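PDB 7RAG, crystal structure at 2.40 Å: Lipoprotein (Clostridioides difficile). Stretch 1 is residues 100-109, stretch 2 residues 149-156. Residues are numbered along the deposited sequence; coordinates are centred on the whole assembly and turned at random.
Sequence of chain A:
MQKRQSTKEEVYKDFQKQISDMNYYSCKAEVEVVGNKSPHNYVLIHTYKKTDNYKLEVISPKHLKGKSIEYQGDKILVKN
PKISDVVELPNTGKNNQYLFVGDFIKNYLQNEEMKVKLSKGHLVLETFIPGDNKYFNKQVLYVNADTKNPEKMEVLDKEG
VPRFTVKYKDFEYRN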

# COMPACT_ATOMS: atom_id res chain seq x y z
N PHE A 100 13.04 -11.74 6.60
CA PHE A 100 13.60 -11.11 7.78
C PHE A 100 14.27 -12.22 8.56
O PHE A 100 14.04 -13.41 8.31
CB PHE A 100 12.54 -10.40 8.63
CG PHE A 100 11.35 -11.27 9.00
CD1 PHE A 100 11.34 -11.99 10.17
CD2 PHE A 100 10.27 -11.39 8.14
CE1 PHE A 100 10.27 -12.80 10.49
CE2 PHE A 100 9.20 -12.20 8.45
CZ PHE A 100 9.20 -12.91 9.63
N VAL A 101 15.13 -11.83 9.49
CA VAL A 101 15.74 -12.82 10.36
C VAL A 101 14.70 -13.26 11.38
O VAL A 101 14.06 -12.43 12.04
CB VAL A 101 17.02 -12.25 11.00
CG1 VAL A 101 16.87 -10.78 11.23
CG2 VAL A 101 17.37 -12.98 12.28
N GLY A 102 14.46 -14.57 11.47
CA GLY A 102 13.31 -15.13 12.15
C GLY A 102 12.26 -15.70 11.22
O GLY A 102 11.39 -16.46 11.67
N ASP A 103 12.31 -15.36 9.93
CA ASP A 103 11.39 -15.92 8.94
C ASP A 103 11.82 -17.33 8.60
O ASP A 103 12.90 -17.54 8.05
CB ASP A 103 11.36 -15.03 7.70
CG ASP A 103 10.49 -15.59 6.60
OD1 ASP A 103 9.67 -16.50 6.85
OD2 ASP A 103 10.65 -15.11 5.44
N PHE A 104 10.98 -18.31 8.91
CA PHE A 104 11.33 -19.71 8.71
C PHE A 104 10.39 -20.45 7.77
O PHE A 104 10.85 -21.38 7.11
CB PHE A 104 11.36 -20.46 10.05
CG PHE A 104 10.07 -20.41 10.79
CD1 PHE A 104 9.14 -21.43 10.66
CD2 PHE A 104 9.77 -19.33 11.60
CE1 PHE A 104 7.95 -21.39 11.33
CE2 PHE A 104 8.57 -19.28 12.29
CZ PHE A 104 7.65 -20.32 12.15
N ILE A 105 9.11 -20.08 7.69
CA ILE A 105 8.26 -20.72 6.70
C ILE A 105 8.78 -20.38 5.32
O ILE A 105 9.24 -19.26 5.07
CB ILE A 105 6.78 -20.29 6.80
CG1 ILE A 105 6.27 -20.27 8.23
CG2 ILE A 105 5.92 -21.23 5.94
CD1 ILE A 105 4.79 -19.90 8.32
N LYS A 106 8.70 -21.35 4.41
CA LYS A 106 8.98 -21.22 2.98
C LYS A 106 10.47 -21.24 2.67
O LYS A 106 10.83 -21.26 1.49
CB LYS A 106 8.35 -19.96 2.34
CG LYS A 106 6.83 -20.05 2.07
CD LYS A 106 6.33 -18.80 1.34
CE LYS A 106 7.48 -17.97 0.76
NZ LYS A 106 6.99 -16.85 -0.07
N ASN A 107 11.36 -21.24 3.66
CA ASN A 107 12.73 -21.68 3.42
C ASN A 107 13.01 -23.03 4.04
O ASN A 107 13.68 -23.87 3.42
CB ASN A 107 13.75 -20.67 3.94
CG ASN A 107 15.19 -21.17 3.79
OD1 ASN A 107 15.95 -21.26 4.76
ND2 ASN A 107 15.57 -21.53 2.56
N TYR A 108 12.50 -23.27 5.25
CA TYR A 108 12.54 -24.59 5.84
C TYR A 108 11.37 -25.46 5.40
O TYR A 108 11.39 -26.66 5.66
CB TYR A 108 12.59 -24.47 7.36
CG TYR A 108 13.90 -23.86 7.78
CD1 TYR A 108 15.08 -24.60 7.74
CD2 TYR A 108 13.97 -22.52 8.14
CE1 TYR A 108 16.30 -24.04 8.10
CE2 TYR A 108 15.19 -21.94 8.51
CZ TYR A 108 16.35 -22.71 8.48
OH TYR A 108 17.56 -22.14 8.84
N LEU A 109 10.38 -24.87 4.73
CA LEU A 109 9.35 -25.65 4.05
C LEU A 109 9.85 -26.13 2.70
O LEU A 109 9.92 -27.34 2.44
CB LEU A 109 8.08 -24.81 3.87
CG LEU A 109 6.99 -25.47 3.04
CD1 LEU A 109 6.41 -26.69 3.76
CD2 LEU A 109 5.91 -24.45 2.70
N ASN A 149 7.20 -26.83 16.77
CA ASN A 149 7.34 -25.39 16.72
C ASN A 149 8.82 -25.02 16.73
O ASN A 149 9.63 -25.71 17.36
CB ASN A 149 6.65 -24.72 17.92
CG ASN A 149 5.12 -24.93 17.93
OD1 ASN A 149 4.45 -24.83 16.90
ND2 ASN A 149 4.58 -25.19 19.11
N PRO A 150 9.22 -23.95 16.06
CA PRO A 150 10.63 -23.54 16.12
C PRO A 150 10.98 -23.03 17.50
O PRO A 150 10.21 -22.31 18.13
CB PRO A 150 10.72 -22.43 15.07
CG PRO A 150 9.36 -21.84 15.05
CD PRO A 150 8.39 -22.99 15.31
N GLU A 151 12.16 -23.42 17.99
CA GLU A 151 12.64 -22.93 19.28
C GLU A 151 13.70 -21.84 19.12
O GLU A 151 13.63 -20.80 19.79
CB GLU A 151 13.21 -24.08 20.12
CG GLU A 151 12.20 -25.18 20.40
CD GLU A 151 12.34 -25.79 21.81
OE1 GLU A 151 13.48 -25.93 22.29
OE2 GLU A 151 11.29 -26.11 22.42
N LYS A 152 14.67 -22.06 18.23
CA LYS A 152 15.81 -21.16 18.12
C LYS A 152 16.28 -21.10 16.68
O LYS A 152 16.15 -22.07 15.92
CB LYS A 152 16.95 -21.63 19.03
CG LYS A 152 18.05 -20.62 19.17
CD LYS A 152 19.03 -21.01 20.26
CE LYS A 152 19.90 -22.20 19.86
NZ LYS A 152 21.08 -22.33 20.77
N MSE A 153 16.84 -19.95 16.32
CA MSE A 153 17.47 -19.82 15.02
C MSE A 153 18.76 -19.04 15.13
O MSE A 153 18.81 -18.05 15.84
CB MSE A 153 16.54 -19.15 14.04
CG MSE A 153 17.13 -19.20 12.65
SE MSE A 153 16.48 -17.83 11.42
CE MSE A 153 14.82 -18.74 10.81
N GLU A 154 19.80 -19.49 14.44
CA GLU A 154 21.10 -18.82 14.46
C GLU A 154 21.56 -18.52 13.03
O GLU A 154 21.56 -19.41 12.17
CB GLU A 154 22.15 -19.67 15.18
CG GLU A 154 21.81 -19.98 16.63
CD GLU A 154 22.84 -20.89 17.29
OE1 GLU A 154 23.47 -21.72 16.59
OE2 GLU A 154 23.03 -20.78 18.53
N VAL A 155 21.95 -17.27 12.79
CA VAL A 155 22.71 -16.91 11.60
C VAL A 155 24.19 -16.93 12.00
O VAL A 155 24.61 -16.21 12.92
CB VAL A 155 22.27 -15.54 11.05
CG1 VAL A 155 23.01 -15.19 9.76
CG2 VAL A 155 20.76 -15.54 10.81
N LEU A 156 24.96 -17.79 11.36
CA LEU A 156 26.37 -17.96 11.68
C LEU A 156 27.22 -17.27 10.61
O LEU A 156 26.87 -17.31 9.43
CB LEU A 156 26.74 -19.44 11.75
CG LEU A 156 25.88 -20.36 12.62
CD1 LEU A 156 26.20 -21.79 12.27
CD2 LEU A 156 26.07 -20.13 14.13

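Residues 150-156 form a β-strand, while residues 100-109 adopt no regular helix or strand. The irregular segment opens with a type II β-turn from Phe-100 to Asp-103, closed by a hydrogen bond from Asp-103 N to Phe-100 O at 3.1 Å. Gly-102 occupies this turn with phi/psi of 108/-16°. A CB there would be jammed against the preceding carbonyl oxygen, so the conformation calls for glycine. Further on, Tyr-108 N donates to Phe-104 O at 3.1 Å. No hydrogen bond joins the two stretches; they meet through van der Waals packing, strand side chains against both backbone and side chains of the other stretch.

Alternation along the strand points Met-153 and Val-155 toward the other stretch, and Glu-154 away. Met-153, modelled as selenomethionine, has the largest covered area. Met-153 SE lies 3.8 Å from Gly-102 N. The methyl carbon Met-153 CE lies 3.6 Å from Asp-103 O, 3.9 Å from Phe-104 CB and 4.0 Å from Tyr-108 CE2. One apolar side chain thus touches both backbone and side chains.

Pro-150 sits over one face of the Phe-104 ring. Pro-150 CG is 3.9 Å from the centroid of the Phe-104 ring and 19° off its normal, a CH-π contact. Val-101 CG2 and Val-155 CG2 make a looser apolar contact at 4.5 Å.

On the strand, Lys-152 NZ and Glu-154 OE2 form a salt bridge at 3.4 Å, with a weak hydrogen bond.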